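Local coordinates for GDSL-like protein (Collinsella aerofaciens ATCC 25986, PDB 7BXD) that probably hydrolyses acyl esters as a member of the GDSL (SGNH) hydrolase family, at residues A[74-79]-A[107-112]; A[114-119]-A[126-131]; A[133-138]-A[185-190]. All blocks are in the same frame, centred on the assembly; numbering follows the deposited sequence. Where two conformers were deposited one is given.

In the fold
Along the chain from the N terminus the three interactions come in series; none encloses or crosses another. Interaction 1 joins the loop after strand 66-71 to helix 107-111, closing a loop of 27 residues that runs through helix 87-90 and strand 100-104. Interaction 2 closes a short loop of six residues, laying 114-119 over the start of helix 127-141. Interaction 3 spans 46 residues, including strand 146-150, and joins helix 127-141 to the end of helix 176-189. Helix 127-141 serves interactions 2 and 3, and Ala78 and Ile77 of interaction 1 pack on its Ala130 and Leu134. Together they tie the loop after strand 66-71 to the helices packed along the parallel sheet.

Interaction 1: residues A[74-79]-A[107-112]; sequences GSRIAI and VNDFSR
Arg76 and Asn108 bring their CA atoms to 5.0 Å where segment 74-79, without regular structure, passes the start of the short helix 107-111. Gly74 and Asn108 probably correspond to the Gly and Asn of the SGNH hydrolase fold that contribute to the oxyanion hole in relatives, so this contact probably shapes that site. At the backbone angles of Gly74 (phi 84°) a CB would be jammed against the preceding carbonyl, which calls for glycine. Asn108 ND2 gives an almost straight bond (176°) to Ser75 O at 2.9 Å, the acceptor lying in the amide plane while the donor stands above the carbonyl plane. A water links Ser75 O to Asn108 N, gripping this oxygen twice. Asp109 suits its place because a carboxylate can serve two successive amides: OD1 accepts from Ile77 N at 2.8 Å and OD2 from Ala78 N at 2.9 Å, both through syn lone pairs, which fixes the group's rotation. Arg76 combines an apolar stem, its CG 3.8 Å from Asn108 CB, with a charged head whose NH1 forms a salt bridge to Asp82. Arg112, whose NH2 hydrogen-bonds Lys161 O, lays CB 3.5 Å from Arg76 NH2, the guanidinium planes 72° apart.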
loop_
_atom_site.group_PDB
_atom_site.type_symbol
_atom_site.label_atom_id
_atom_site.label_comp_id
_atom_site.label_asym_id
_atom_site.label_seq_id
_atom_site.Cartn_x
_atom_site.Cartn_y
_atom_site.Cartn_z
ATOM N N GLY A 74 7.864 6.662 4.360
ATOM C CA GLY A 74 7.421 8.042 4.257
ATOM C C GLY A 74 6.702 8.390 2.975
ATOM O O GLY A 74 6.179 9.506 2.867
ATOM N N SER A 75 6.618 7.477 2.004
ATOM C CA SER A 75 6.124 7.832 0.679
ATOM C C SER A 75 4.595 7.963 0.650
ATOM O O SER A 75 3.864 7.071 1.107
ATOM C CB SER A 75 6.589 6.756 -0.315
ATOM O OG SER A 75 6.166 7.060 -1.646
ATOM N N ARG A 76 4.132 9.077 0.082
ATOM C CA ARG A 76 2.724 9.301 -0.241
ATOM C C ARG A 76 2.491 8.836 -1.666
ATOM O O ARG A 76 3.380 8.939 -2.512
ATOM C CB ARG A 76 2.374 10.807 -0.190
ATOM C CG ARG A 76 2.445 11.481 1.190
ATOM C CD ARG A 76 3.876 11.660 1.637
ATOM N NE ARG A 76 4.056 12.571 2.775
ATOM C CZ ARG A 76 4.303 13.879 2.652
ATOM N NH1 ARG A 76 4.302 14.464 1.457
ATOM N NH2 ARG A 76 4.559 14.633 3.729
ATOM N N ILE A 77 1.269 8.383 -1.961
ATOM C CA ILE A 77 0.934 8.136 -3.363
ATOM C C ILE A 77 1.090 9.416 -4.176
ATOM O O ILE A 77 1.708 9.416 -5.256
ATOM C CB ILE A 77 -0.465 7.511 -3.489
ATOM C CG1 ILE A 77 -0.413 6.061 -2.957
ATOM C CG2 ILE A 77 -0.954 7.513 -4.956
ATOM C CD1 ILE A 77 -1.733 5.303 -3.020
ATOM N N ALA A 78 0.556 10.536 -3.657
ATOM C CA ALA A 78 0.517 11.792 -4.400
ATOM C C ALA A 78 1.760 12.647 -4.193
ATOM O O ALA A 78 2.428 12.601 -3.142
ATOM C CB ALA A 78 -0.681 12.624 -3.982
ATOM N N ILE A 79 2.038 13.482 -5.208
ATOM C CA ILE A 79 3.095 14.481 -5.101
ATOM C C ILE A 79 2.689 15.545 -4.097
ATOM O O ILE A 79 1.540 15.995 -4.085
ATOM C CB ILE A 79 3.341 15.169 -6.460
ATOM C CG1 ILE A 79 3.627 14.143 -7.550
ATOM C CG2 ILE A 79 4.475 16.182 -6.324
ATOM C CD1 ILE A 79 3.864 14.783 -8.926
ATOM N N VAL A 107 -1.759 5.524 3.366
ATOM C CA VAL A 107 -1.876 5.968 4.751
ATOM C C VAL A 107 -1.147 7.293 4.930
ATOM O O VAL A 107 -1.553 8.120 5.763
ATOM C CB VAL A 107 -1.448 4.891 5.780
ATOM C CG1 VAL A 107 0.080 4.711 5.805
ATOM C CG2 VAL A 107 -1.984 5.214 7.169
ATOM N N ASN A 108 -0.051 7.521 4.184
ATOM C CA ASN A 108 0.653 8.802 4.327
ATOM C C ASN A 108 -0.099 9.950 3.660
ATOM O O ASN A 108 -0.020 11.099 4.125
ATOM C CB ASN A 108 2.087 8.712 3.837
ATOM C CG ASN A 108 2.902 7.756 4.676
ATOM O OD1 ASN A 108 2.764 7.736 5.902
ATOM N ND2 ASN A 108 3.765 6.973 4.031
ATOM N N ASP A 109 -0.822 9.683 2.567
ATOM C CA ASP A 109 -1.654 10.717 1.971
ATOM C C ASP A 109 -2.688 11.205 2.975
ATOM O O ASP A 109 -2.952 12.417 3.074
ATOM C CB ASP A 109 -2.324 10.183 0.702
ATOM C CG ASP A 109 -1.308 9.706 -0.315
ATOM O OD1 ASP A 109 -0.713 8.620 -0.055
ATOM O OD2 ASP A 109 -1.104 10.420 -1.330
ATOM N N PHE A 110 -3.320 10.266 3.706
ATOM C CA PHE A 110 -4.266 10.625 4.750
ATOM C C PHE A 110 -3.551 11.400 5.861
ATOM O O PHE A 110 -3.958 12.502 6.234
ATOM C CB PHE A 110 -4.884 9.335 5.297
ATOM C CG PHE A 110 -5.507 9.481 6.673
ATOM C CD1 PHE A 110 -6.564 10.375 6.896
ATOM C CD2 PHE A 110 -5.034 8.715 7.724
ATOM C CE1 PHE A 110 -7.130 10.486 8.168
ATOM C CE2 PHE A 110 -5.594 8.827 8.985
ATOM C CZ PHE A 110 -6.642 9.720 9.208
ATOM N N SER A 111 -2.468 10.836 6.410
ATOM C CA SER A 111 -1.867 11.413 7.608
ATOM C C SER A 111 -1.138 12.721 7.330
ATOM O O SER A 111 -0.975 13.530 8.255
ATOM C CB SER A 111 -0.959 10.395 8.311
ATOM O OG SER A 111 0.237 10.170 7.601
ATOM N N ARG A 112 -0.673 12.945 6.100
ATOM C CA ARG A 112 0.060 14.157 5.752
ATOM C C ARG A 112 -0.728 15.072 4.819
ATOM O O ARG A 112 -0.144 15.907 4.135
ATOM C CB ARG A 112 1.458 13.814 5.214
ATOM C CG ARG A 112 2.283 12.956 6.162
ATOM C CD ARG A 112 2.374 13.595 7.532
ATOM N NE ARG A 112 3.426 12.987 8.335
ATOM C CZ ARG A 112 3.422 12.960 9.660
ATOM N NH1 ARG A 112 2.410 13.497 10.327
ATOM N NH2 ARG A 112 4.418 12.382 10.317
HETATM O O HOH W 1 1.248 5.998 1.786
#

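Interaction 2: residues A[114-119]-A[126-131]; sequences VPLGEL and EFYGAV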
loop_
_atom_site.group_PDB
_atom_site.type_symbol
_atom_site.label_atom_id
_atom_site.label_comp_id
_atom_site.label_asym_id
_atom_site.label_seq_id
_atom_site.Cartn_x
_atom_site.Cartn_y
_atom_site.Cartn_z
ATOM N N VAL A 114 -2.715 15.187 2.037
ATOM C CA VAL A 114 -2.820 15.309 0.576
ATOM C C VAL A 114 -4.256 15.686 0.221
ATOM O O VAL A 114 -5.201 14.996 0.656
ATOM C CB VAL A 114 -2.425 13.976 -0.077
ATOM C CG1 VAL A 114 -2.896 13.903 -1.525
ATOM C CG2 VAL A 114 -0.924 13.799 0.036
ATOM N N PRO A 115 -4.479 16.756 -0.538
ATOM C CA PRO A 115 -5.850 17.092 -0.944
ATOM C C PRO A 115 -6.502 15.936 -1.694
ATOM O O PRO A 115 -5.879 15.283 -2.533
ATOM C CB PRO A 115 -5.662 18.318 -1.847
ATOM C CG PRO A 115 -4.324 18.915 -1.437
ATOM C CD PRO A 115 -3.491 17.684 -1.118
ATOM N N LEU A 116 -7.785 15.702 -1.427
ATOM C CA LEU A 116 -8.431 14.533 -2.011
ATOM C C LEU A 116 -8.685 14.711 -3.508
ATOM O O LEU A 116 -8.441 13.799 -4.295
ATOM C CB LEU A 116 -9.722 14.252 -1.242
ATOM C CG LEU A 116 -10.343 12.887 -1.453
ATOM C CD1 LEU A 116 -9.487 11.786 -0.782
ATOM C CD2 LEU A 116 -11.773 12.833 -0.896
ATOM N N GLY A 117 -9.214 15.885 -3.906
ATOM C CA GLY A 117 -9.770 16.103 -5.232
ATOM C C GLY A 117 -11.092 15.375 -5.412
ATOM O O GLY A 117 -11.741 14.958 -4.438
ATOM N N GLU A 118 -11.486 15.228 -6.682
ATOM C CA GLU A 118 -12.723 14.562 -7.066
ATOM C C GLU A 118 -12.402 13.498 -8.105
ATOM O O GLU A 118 -11.407 13.600 -8.829
ATOM C CB GLU A 118 -13.691 15.539 -7.776
ATOM C CG GLU A 118 -14.199 16.662 -6.947
ATOM C CD GLU A 118 -15.161 17.528 -7.757
ATOM O OE1 GLU A 118 -15.392 18.646 -7.344
ATOM O OE2 GLU A 118 -15.626 17.114 -8.854
ATOM N N LEU A 119 -13.297 12.510 -8.232
ATOM C CA LEU A 119 -13.137 11.497 -9.268
ATOM C C LEU A 119 -13.109 12.179 -10.634
ATOM O O LEU A 119 -14.007 12.954 -10.982
ATOM C CB LEU A 119 -14.287 10.498 -9.198
ATOM C CG LEU A 119 -14.253 9.332 -10.187
ATOM C CD1 LEU A 119 -13.007 8.478 -10.035
ATOM C CD2 LEU A 119 -15.520 8.462 -10.055
ATOM N N GLU A 126 -3.348 15.695 -6.128
ATOM C CA GLU A 126 -4.581 15.297 -5.463
ATOM C C GLU A 126 -4.607 13.775 -5.390
ATOM O O GLU A 126 -4.071 13.098 -6.267
ATOM C CB GLU A 126 -5.807 15.792 -6.237
ATOM C CG GLU A 126 -6.037 17.287 -6.179
ATOM C CD GLU A 126 -7.248 17.745 -6.984
ATOM O OE1 GLU A 126 -7.712 17.014 -7.884
ATOM O OE2 GLU A 126 -7.717 18.897 -6.736
ATOM N N PHE A 127 -5.238 13.225 -4.348
ATOM C CA PHE A 127 -5.238 11.776 -4.213
ATOM C C PHE A 127 -5.915 11.096 -5.395
ATOM O O PHE A 127 -5.389 10.114 -5.938
ATOM C CB PHE A 127 -5.899 11.365 -2.910
ATOM C CG PHE A 127 -5.615 9.937 -2.548
ATOM C CD1 PHE A 127 -4.330 9.539 -2.152
ATOM C CD2 PHE A 127 -6.635 8.981 -2.577
ATOM C CE1 PHE A 127 -4.079 8.233 -1.817
ATOM C CE2 PHE A 127 -6.360 7.678 -2.229
ATOM C CZ PHE A 127 -5.085 7.306 -1.846
ATOM N N TYR A 128 -7.110 11.567 -5.778
ATOM C CA TYR A 128 -7.785 10.966 -6.941
ATOM C C TYR A 128 -6.888 11.005 -8.164
ATOM O O TYR A 128 -6.837 10.039 -8.943
ATOM C CB TYR A 128 -9.116 11.664 -7.262
ATOM C CG TYR A 128 -10.326 11.195 -6.479
ATOM C CD1 TYR A 128 -11.042 10.065 -6.883
ATOM C CD2 TYR A 128 -10.810 11.919 -5.386
ATOM C CE1 TYR A 128 -12.193 9.664 -6.237
ATOM C CE2 TYR A 128 -11.955 11.511 -4.717
ATOM C CZ TYR A 128 -12.640 10.382 -5.138
ATOM O OH TYR A 128 -13.762 9.975 -4.435
ATOM N N GLY A 129 -6.236 12.144 -8.407
ATOM C CA GLY A 129 -5.423 12.286 -9.599
ATOM C C GLY A 129 -4.164 11.455 -9.555
ATOM O O GLY A 129 -3.707 10.963 -10.596
ATOM N N ALA A 130 -3.576 11.273 -8.365
ATOM C CA ALA A 130 -2.386 10.450 -8.248
ATOM C C ALA A 130 -2.695 8.975 -8.483
ATOM O O ALA A 130 -1.908 8.263 -9.139
ATOM C CB ALA A 130 -1.747 10.669 -6.880
ATOM N N VAL A 131 -3.796 8.471 -7.907
ATOM C CA VAL A 131 -4.167 7.080 -8.151
ATOM C C VAL A 131 -4.428 6.876 -9.641
ATOM O O VAL A 131 -4.010 5.879 -10.243
ATOM C CB VAL A 131 -5.356 6.639 -7.276
ATOM C CG1 VAL A 131 -5.770 5.185 -7.605
ATOM C CG2 VAL A 131 -5.002 6.746 -5.789
HETATM O O HOH W 2 -10.300 16.993 -8.642
#
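Tyr128 holds CG beside its backbone N and anti to the carbonyl carbon (chi1 -84°), which starts its ring toward the Glu118-Leu119 peptide. Leu116 has CG anti to its backbone N (chi1 -164°), and that CG rests 3.9 Å from Tyr128 CE2. The peptide covers one face of the Tyr128 ring, with Leu119 N over the centre, 3.5 Å above the plane, and Glu118 C nearer the rim. Leu119 CB adds an apolar touch at Tyr128 CE1, 3.7 Å away. A tyrosine fits because its broad ring can carry this backbone while its OH reaches on to hydrogen-bond Glu185. Leu116 CD1 also approaches Phe127 CB, and the Phe127 ring itself meets Tyr179 edge-to-face.

The backbones are joined by two bonds: Phe127 N to Pro115 O at 2.8 Å and Tyr128 N to Leu116 O at 3.0 Å, the latter nearly straight at 178°. Glu126 CA adds a C-H...O contact to Pro115 O. The extended side chain of Glu126 turns its carboxylate over Gly117, CD standing 3.5 Å from Gly117 CA; a CB on Gly117 would collide with Glu126 OE1 as that side chain now lies, and the positive phi here also suits glycine. Glu126 OE1 accepts from a water, 2.7 Å away, that in turn takes the N-H of Glu118, and it also bonds Ser121 OG. Glu126 stands at the N-cap position, and the carbonyls of Pro115 and Leu116 accept from first-turn amides of helix 127-141, at the start of a helix of the alpha/beta SGNH hydrolase fold.

Interaction 3: residues A[133-138]-A[185-190]; sequences YLIRTI and EVCDRY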
loop_
_atom_site.group_PDB
_atom_site.type_symbol
_atom_site.label_atom_id
_atom_site.label_comp_id
_atom_site.label_asym_id
_atom_site.label_seq_id
_atom_site.Cartn_x
_atom_site.Cartn_y
_atom_site.Cartn_z
ATOM N N TYR A 133 -3.135 8.593 -12.134
ATOM C CA TYR A 133 -1.825 8.571 -12.800
ATOM C C TYR A 133 -1.163 7.211 -12.677
ATOM O O TYR A 133 -0.594 6.701 -13.651
ATOM C CB TYR A 133 -0.910 9.653 -12.214
ATOM C CG TYR A 133 0.445 9.670 -12.861
ATOM C CD1 TYR A 133 1.491 8.881 -12.351
ATOM C CD2 TYR A 133 0.693 10.492 -13.978
ATOM C CE1 TYR A 133 2.727 8.885 -12.944
ATOM C CE2 TYR A 133 1.935 10.505 -14.579
ATOM C CZ TYR A 133 2.944 9.695 -14.062
ATOM O OH TYR A 133 4.199 9.707 -14.679
ATOM N N LEU A 134 -1.145 6.637 -11.469
ATOM C CA LEU A 134 -0.459 5.356 -11.302
ATOM C C LEU A 134 -1.064 4.291 -12.192
ATOM O O LEU A 134 -0.340 3.513 -12.821
ATOM C CB LEU A 134 -0.497 4.883 -9.851
ATOM C CG LEU A 134 0.332 5.657 -8.810
ATOM C CD1 LEU A 134 0.221 4.903 -7.481
ATOM C CD2 LEU A 134 1.783 5.783 -9.233
ATOM N N ILE A 135 -2.401 4.203 -12.256
ATOM C CA ILE A 135 -2.993 3.131 -13.042
ATOM C C ILE A 135 -2.695 3.329 -14.521
ATOM O O ILE A 135 -2.298 2.380 -15.221
ATOM C CB ILE A 135 -4.505 3.012 -12.773
ATOM C CG1 ILE A 135 -4.721 2.556 -11.313
ATOM C CG2 ILE A 135 -5.153 2.048 -13.787
ATOM C CD1 ILE A 135 -6.130 2.731 -10.801
ATOM N N ARG A 136 -2.851 4.566 -15.010
ATOM C CA ARG A 136 -2.564 4.824 -16.428
ATOM C C ARG A 136 -1.106 4.527 -16.745
ATOM O O ARG A 136 -0.778 3.988 -17.820
ATOM C CB ARG A 136 -2.897 6.279 -16.784
ATOM C CG ARG A 136 -4.400 6.577 -16.833
ATOM C CD ARG A 136 -4.643 8.028 -17.334
ATOM N NE ARG A 136 -4.270 9.051 -16.350
ATOM C CZ ARG A 136 -3.227 9.887 -16.433
ATOM N NH1 ARG A 136 -2.392 9.838 -17.463
ATOM N NH2 ARG A 136 -3.016 10.779 -15.461
ATOM N N THR A 137 -0.205 4.926 -15.844
ATOM C CA THR A 137 1.214 4.923 -16.195
ATOM C C THR A 137 1.822 3.530 -16.007
ATOM O O THR A 137 2.681 3.100 -16.794
ATOM C CB THR A 137 1.945 6.014 -15.401
ATOM O OG1 THR A 137 1.280 7.259 -15.646
ATOM C CG2 THR A 137 3.407 6.137 -15.839
ATOM N N ILE A 138 1.388 2.794 -14.974
ATOM C CA ILE A 138 1.787 1.392 -14.867
ATOM C C ILE A 138 1.356 0.651 -16.123
ATOM O O ILE A 138 2.119 -0.151 -16.685
ATOM C CB ILE A 138 1.202 0.745 -13.595
ATOM C CG1 ILE A 138 1.896 1.297 -12.338
ATOM C CG2 ILE A 138 1.290 -0.793 -13.667
ATOM C CD1 ILE A 138 1.199 0.959 -11.014
ATOM N N GLU A 185 -12.887 4.024 -6.027
ATOM C CA GLU A 185 -13.591 4.600 -7.178
ATOM C C GLU A 185 -12.679 4.678 -8.403
ATOM O O GLU A 185 -13.129 4.414 -9.529
ATOM C CB GLU A 185 -14.138 5.968 -6.811
ATOM C CG GLU A 185 -15.307 5.867 -5.825
ATOM C CD GLU A 185 -15.785 7.207 -5.330
ATOM O OE1 GLU A 185 -15.260 8.252 -5.764
ATOM O OE2 GLU A 185 -16.723 7.224 -4.498
ATOM N N VAL A 186 -11.399 5.059 -8.220
ATOM C CA VAL A 186 -10.508 5.113 -9.375
ATOM C C VAL A 186 -10.231 3.696 -9.865
ATOM O O VAL A 186 -10.185 3.426 -11.080
ATOM C CB VAL A 186 -9.213 5.884 -9.065
ATOM C CG1 VAL A 186 -8.343 5.967 -10.320
ATOM C CG2 VAL A 186 -9.531 7.266 -8.553
ATOM N N CYS A 187 -9.995 2.758 -8.936
ATOM C CA CYS A 187 -9.815 1.377 -9.356
ATOM C C CYS A 187 -11.023 0.883 -10.150
ATOM O O CYS A 187 -10.871 0.200 -11.178
ATOM C CB CYS A 187 -9.540 0.490 -8.133
ATOM S SG CYS A 187 -7.837 0.673 -7.519
ATOM N N ASP A 188 -12.235 1.208 -9.689
ATOM C CA ASP A 188 -13.424 0.802 -10.436
ATOM C C ASP A 188 -13.405 1.355 -11.862
ATOM O O ASP A 188 -13.728 0.634 -12.815
ATOM C CB ASP A 188 -14.699 1.254 -9.723
ATOM C CG ASP A 188 -15.912 1.072 -10.640
ATOM O OD1 ASP A 188 -16.395 -0.057 -10.805
ATOM O OD2 ASP A 188 -16.326 2.076 -11.284
ATOM N N ARG A 189 -13.034 2.624 -12.028
ATOM C CA ARG A 189 -12.995 3.215 -13.364
ATOM C C ARG A 189 -12.217 2.335 -14.315
ATOM O O ARG A 189 -12.622 2.163 -15.478
ATOM C CB ARG A 189 -12.393 4.619 -13.301
ATOM C CG ARG A 189 -11.922 5.181 -14.625
ATOM C CD ARG A 189 -12.976 5.583 -15.540
ATOM N NE ARG A 189 -12.370 6.330 -16.655
ATOM C CZ ARG A 189 -13.104 6.842 -17.615
ATOM N NH1 ARG A 189 -14.407 6.638 -17.539
ATOM N NH2 ARG A 189 -12.557 7.517 -18.645
ATOM N N TYR A 190 -11.072 1.814 -13.856
ATOM C CA TYR A 190 -10.156 1.052 -14.693
ATOM C C TYR A 190 -10.273 -0.452 -14.484
ATOM O O TYR A 190 -9.390 -1.199 -14.916
ATOM C CB TYR A 190 -8.721 1.533 -14.464
ATOM C CG TYR A 190 -8.560 2.984 -14.870
ATOM C CD1 TYR A 190 -8.626 3.366 -16.220
ATOM C CD2 TYR A 190 -8.325 3.977 -13.915
ATOM C CE1 TYR A 190 -8.447 4.686 -16.590
ATOM C CE2 TYR A 190 -8.160 5.311 -14.289
ATOM C CZ TYR A 190 -8.220 5.662 -15.623
ATOM O OH TYR A 190 -8.077 6.960 -16.036
#
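Ile135 meets Tyr190 and Val186 with different branches of one side chain. Its CG2, anti to the backbone N, sits 3.7 Å from Tyr190 CB and equally near CG and CD2 of that ring. The other branch runs out extended (chi2 165°) and sets CD1 3.9 Å from Val186 CG1, while the sulfur of Cys187 lies 4.2 Å from the same CD1. The Ile135 and Val186 side chains run antiparallel past one another, whereas Ile135 and Tyr190 cross at a slant. A beta-branched residue suits this place, since it offers methyls to the tyrosine and to helix 176-189 at once.

The contact joins two helices of the alpha/beta fold of SGNH hydrolases, each leading into a neighbouring strand of the parallel sheet: helix 127-141 into strand 146-150, helix 176-189 into strand 194-195. Phe149 of the former strand touches both Ile135 and Cys187, so the two helices share an apolar contact with that strand.

Tyr190 is the first residue to leave helical geometry, and its N makes only weak bonds to Val186 O and Cys187 O. Its ring has Arg189 CG over the centre of one face, 3.7 Å above the plane. At the far end its OH lies 3.8 Å from Arg136 CG and near the plane of the guanidinium, which is turned 52° from the ring. Both polar ends share Asp132: Tyr190 OH bonds OD1, and Arg136 NE forms a salt bridge with OD2. An alanine in place of Tyr190 would probably leave Asp132 OD1 without its phenolic partner and open a gap beside Ile135 CG2 and CD1. CG and CD of Arg136 pass the phenol, CD also 3.8 Å from Tyr190 OH, before the bend at chi3 (-72°) places NE for its bridge to Asp132.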